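Local coordinates for ABC-type transport system, sugar-family extracellular solute-binding protein (Peptoclostridium difficile 630, PDB 6HNI) that binds tyrosine as the extracellular substrate-binding lipoprotein of what is probably an ABC transporter, and also has adhesive properties, at residues 79-84 with 100-105; 201-206 with 228-233. The protein carries 1 engineered substitution. All blocks are in the same frame, centred on the assembly; numbering follows the deposited sequence.

Interaction 1: 79-84 with 100-105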
# COMPACT_ATOMS: atom_id res chain seq x y z
N LYS A 79 22.86 1.29 6.24
CA LYS A 79 23.70 0.10 6.26
C LYS A 79 23.73 -0.53 4.86
O LYS A 79 24.79 -0.99 4.42
CB LYS A 79 23.17 -0.88 7.31
CG LYS A 79 23.98 -2.16 7.47
CD LYS A 79 25.42 -1.84 7.81
CE LYS A 79 26.17 -3.02 8.45
NZ LYS A 79 26.06 -4.28 7.67
N PHE A 80 22.64 -0.58 4.13
CA PHE A 80 22.67 -1.05 2.75
C PHE A 80 23.59 -0.21 1.90
O PHE A 80 24.36 -0.79 1.04
CB PHE A 80 21.29 -1.03 2.09
CG PHE A 80 20.33 -2.09 2.53
CD1 PHE A 80 20.70 -3.20 3.27
CD2 PHE A 80 19.01 -2.01 2.10
CE1 PHE A 80 19.79 -4.18 3.61
CE2 PHE A 80 18.10 -2.98 2.44
CZ PHE A 80 18.44 -4.05 3.22
N ALA A 81 23.65 1.09 2.06
CA ALA A 81 24.51 1.96 1.30
C ALA A 81 25.98 1.71 1.68
O ALA A 81 26.85 1.53 0.79
CB ALA A 81 24.13 3.42 1.47
N SER A 82 26.28 1.62 2.96
CA SER A 82 27.67 1.37 3.37
C SER A 82 28.13 -0.08 3.07
O SER A 82 29.34 -0.35 2.86
CB SER A 82 27.87 1.81 4.83
OG SER A 82 27.09 1.04 5.70
N ASP A 83 27.19 -1.02 3.00
CA ASP A 83 27.44 -2.39 2.54
C ASP A 83 27.74 -2.43 1.05
O ASP A 83 28.21 -3.45 0.56
CB ASP A 83 26.22 -3.31 2.69
CG ASP A 83 25.94 -3.78 4.12
OD1 ASP A 83 26.81 -3.60 5.02
OD2 ASP A 83 24.80 -4.36 4.32
N LYS A 84 27.46 -1.38 0.29
CA LYS A 84 27.66 -1.38 -1.17
C LYS A 84 26.84 -2.44 -1.89
O LYS A 84 27.34 -3.15 -2.79
CB LYS A 84 29.18 -1.43 -1.52
CG LYS A 84 30.01 -0.34 -0.85
CD LYS A 84 31.51 -0.43 -1.08
CE LYS A 84 32.20 0.79 -0.51
NZ LYS A 84 33.49 0.46 0.12
N PHE A 100 16.41 6.37 -0.69
CA PHE A 100 16.82 7.48 -1.52
C PHE A 100 17.67 8.52 -0.77
O PHE A 100 18.65 9.06 -1.31
CB PHE A 100 15.61 8.07 -2.25
CG PHE A 100 15.92 9.16 -3.25
CD1 PHE A 100 16.74 8.91 -4.37
CD2 PHE A 100 15.38 10.43 -3.12
CE1 PHE A 100 16.98 9.91 -5.30
CE2 PHE A 100 15.60 11.41 -4.06
CZ PHE A 100 16.39 11.15 -5.16
N ASN A 101 17.32 8.79 0.49
CA ASN A 101 18.14 9.63 1.28
C ASN A 101 19.52 9.04 1.52
O ASN A 101 20.49 9.77 1.59
CB ASN A 101 17.45 9.91 2.65
CG ASN A 101 16.22 10.79 2.53
OD1 ASN A 101 15.98 11.46 1.53
ND2 ASN A 101 15.46 10.82 3.61
N ALA A 102 19.58 7.73 1.72
CA ALA A 102 20.84 7.04 2.04
C ALA A 102 21.83 6.98 0.88
O ALA A 102 23.02 7.00 1.12
CB ALA A 102 20.58 5.65 2.55
N THR A 103 21.31 6.87 -0.35
CA THR A 103 22.18 6.70 -1.53
C THR A 103 21.54 7.26 -2.81
O THR A 103 20.38 7.01 -3.09
CB THR A 103 22.54 5.20 -1.72
OG1 THR A 103 23.44 5.07 -2.85
CG2 THR A 103 21.38 4.34 -1.95
N LYS A 104 22.36 7.96 -3.60
CA LYS A 104 21.93 8.43 -4.92
C LYS A 104 22.65 7.66 -6.01
O LYS A 104 22.46 7.94 -7.18
CB LYS A 104 22.17 9.92 -5.14
CG LYS A 104 21.48 10.86 -4.15
CD LYS A 104 19.98 10.88 -4.28
CE LYS A 104 19.37 11.92 -3.32
NZ LYS A 104 19.69 11.50 -1.93
N ASP A 105 23.42 6.64 -5.62
CA ASP A 105 24.26 5.85 -6.58
C ASP A 105 23.79 4.42 -6.81
O ASP A 105 23.83 3.93 -7.94
CB ASP A 105 25.72 5.83 -6.14
CG ASP A 105 26.28 7.23 -5.97
OD1 ASP A 105 26.04 8.09 -6.86
OD2 ASP A 105 26.95 7.49 -4.95
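At Thr103 the hydroxyl OG1 is swung opposite the backbone N (chi1 -177°) while CG2 lies between N and the carbonyl carbon, and both branches lead off so that CB itself faces Ala81. Ala81 CB lies 4.0 Å from Thr103 CB. The methyl of Ala81 also meets Ala102, lying 3.8 Å from Ala102 O and 4.3 Å from Ala102 CB. Alanine suits these places because a single methyl lets the helix ends come close, the CA atoms of Ala81 and Thr103 being 6.0 Å apart. No hydrogen bond crosses; the contact is small and largely apolar.

Thr103 is the first residue past its helix to leave helical angles. Its OG1 serves the turn that follows, accepting from Asp105 N at 3.2 Å, an ST turn, and is also hydrogen-bonded to Ile106 N; Thr103 O instead takes Asn131 ND2. Beyond Ala81 the other helix finishes in a Schellman motif, with Lys84 at positive phi (61°) and Lys84 N bonded to Ala81 O at 3.0 Å. A salt bridge from Lys79 NZ to the syn lone pair of Asp83 OD1 (2.8 Å) spans this last turn. Thr103 also packs on Ile88 of strand 87-91. Helices 70-82 and 93-102 belong to successive beta-alpha-beta crossovers, the first leading into that strand and the second out of it, in a Rossmann-like lobe of the periplasmic-binding-protein fold.

Interaction 2: 201-206 with 228-233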
# COMPACT_ATOMS: atom_id res chain seq x y z
N GLY A 201 -9.32 7.81 17.65
CA GLY A 201 -9.61 8.31 16.33
C GLY A 201 -10.81 7.67 15.69
O GLY A 201 -11.71 8.37 15.23
N ILE A 202 -10.84 6.33 15.62
CA ILE A 202 -12.02 5.66 15.09
C ILE A 202 -13.25 5.90 15.99
O ILE A 202 -14.34 6.14 15.48
CB ILE A 202 -11.80 4.17 14.74
CG1 ILE A 202 -12.98 3.50 14.04
CG2 ILE A 202 -11.40 3.35 15.94
CD1 ILE A 202 -13.43 4.13 12.74
N SER A 203 -13.05 5.89 17.29
CA SER A 203 -14.16 6.08 18.22
C SER A 203 -14.83 7.44 18.02
O SER A 203 -16.06 7.54 18.10
CB SER A 203 -13.67 5.89 19.64
OG SER A 203 -13.18 4.59 19.85
N SER A 204 -14.03 8.45 17.72
CA SER A 204 -14.50 9.82 17.52
C SER A 204 -15.29 10.01 16.22
O SER A 204 -16.08 10.98 16.10
CB SER A 204 -13.30 10.79 17.54
OG SER A 204 -12.59 10.84 16.32
N LEU A 205 -15.04 9.14 15.25
CA LEU A 205 -15.77 9.16 13.97
C LEU A 205 -17.16 8.51 14.07
O LEU A 205 -18.04 8.81 13.25
CB LEU A 205 -14.93 8.52 12.88
CG LEU A 205 -13.71 9.32 12.47
CD1 LEU A 205 -12.83 8.48 11.52
CD2 LEU A 205 -14.11 10.61 11.80
N VAL A 206 -17.39 7.66 15.08
CA VAL A 206 -18.74 7.13 15.39
C VAL A 206 -19.77 8.23 15.68
O VAL A 206 -19.58 9.10 16.53
CB VAL A 206 -18.72 6.16 16.61
CG1 VAL A 206 -20.12 5.69 17.03
CG2 VAL A 206 -17.84 4.95 16.32
N SER A 228 -11.49 -2.32 12.56
CA SER A 228 -12.58 -3.22 12.21
C SER A 228 -13.51 -3.52 13.40
O SER A 228 -14.73 -3.46 13.29
CB SER A 228 -12.02 -4.55 11.64
OG SER A 228 -13.06 -5.52 11.52
N LYS A 229 -12.91 -3.86 14.53
CA LYS A 229 -13.67 -4.26 15.70
C LYS A 229 -14.60 -3.11 16.14
O LYS A 229 -15.80 -3.31 16.35
CB LYS A 229 -12.72 -4.67 16.84
CG LYS A 229 -13.39 -5.35 17.98
CD LYS A 229 -13.66 -6.81 17.76
CE LYS A 229 -14.36 -7.35 19.00
NZ LYS A 229 -14.54 -8.82 18.90
N ILE A 230 -14.04 -1.91 16.26
CA ILE A 230 -14.84 -0.76 16.70
C ILE A 230 -15.85 -0.33 15.63
O ILE A 230 -17.01 0.01 15.92
CB ILE A 230 -13.94 0.43 17.13
CG1 ILE A 230 -13.13 0.03 18.38
CG2 ILE A 230 -14.75 1.68 17.43
CD1 ILE A 230 -11.96 0.90 18.70
N ALA A 231 -15.44 -0.32 14.37
CA ALA A 231 -16.36 0.08 13.31
C ALA A 231 -17.55 -0.86 13.21
O ALA A 231 -18.71 -0.41 13.08
CB ALA A 231 -15.64 0.15 11.97
N THR A 232 -17.28 -2.16 13.25
CA THR A 232 -18.28 -3.18 13.02
C THR A 232 -19.27 -3.21 14.19
O THR A 232 -20.47 -3.40 13.98
CB THR A 232 -17.62 -4.56 12.78
OG1 THR A 232 -16.70 -4.42 11.70
CG2 THR A 232 -18.65 -5.59 12.38
N GLU A 233 -18.78 -3.01 15.41
CA GLU A 233 -19.65 -2.90 16.60
C GLU A 233 -20.67 -1.75 16.50
O GLU A 233 -21.79 -1.87 16.96
CB GLU A 233 -18.81 -2.75 17.89
CG GLU A 233 -18.31 -4.10 18.38
CD GLU A 233 -17.69 -4.11 19.77
OE1 GLU A 233 -17.65 -3.06 20.45
OE2 GLU A 233 -17.23 -5.20 20.18
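Ile230, meeting Ile202 and Ser203, is the residue through which segment 228-233 touches segment 201-206. The segment starts with Ser228, whose CB is turned from the partner helix; its hydroxyl is hydrogen-bonded to Gly249 O, so a small polar side chain fits there. The carbonyl of Ser228 is gripped twice, by Thr232 N at 2.9 Å and Thr232 OG1 at 2.7 Å, the two donors coming from opposite faces of its plane.

Two residues on, Ile230 points at the other helix. Its CG1 stands opposite the carbonyl carbon (chi1 -66°) and CG2 opposite the backbone N, which spreads the two branches over the same neighbour. Ile230 CD1 reaches Ile202 CG2 at 3.7 Å, and Ile230 CG2 lies 4.0 Å from that methyl, as the side chains slide past each other in opposite directions. Isoleucine suits both places: the beta-branch methyl CG2 of Ile202 fits against both the CG2 and the longer CD1 arm of Ile230. Ser203 OG adds a lateral touch, 4.1 Å from Ile230 CD1, but its hydrogen bond is to Asn199 O, one turn back in its own helix.

After Ala231, Thr232 turns its side chain to Ile297 and Ala300 of helix 295-300, while Ile202 also rests on Leu212 of strand 211-214. With no hydrogen bond crossing, and the serine and threonine hydroxyls engaged with backbone carbonyls, the attraction here is essentially dispersion and the hydrophobic effect; the shape of the methyls limits the approach, and no directional bond fixes it.

In the fold
Interactions 1 and 2 are separate helix-helix contacts, one in each lobe of the binding protein. They are about 41 Å apart between centres and about 28 Å between nearest atoms. They lie on opposite sides of the chain's centre, their own centres about 23 and 22 Å from it. Each joins two neighbouring helices flanking a parallel sheet of its own lobe: 70-82 and 93-102 in the first, 198-205 and 224-233 in the second. As in other proteins of this fold, the bound tyrosine occupies the cleft between the lobes; both contacts lie at C-terminal ends of helices, toward the outer ends of the lobes, and not in the cleft.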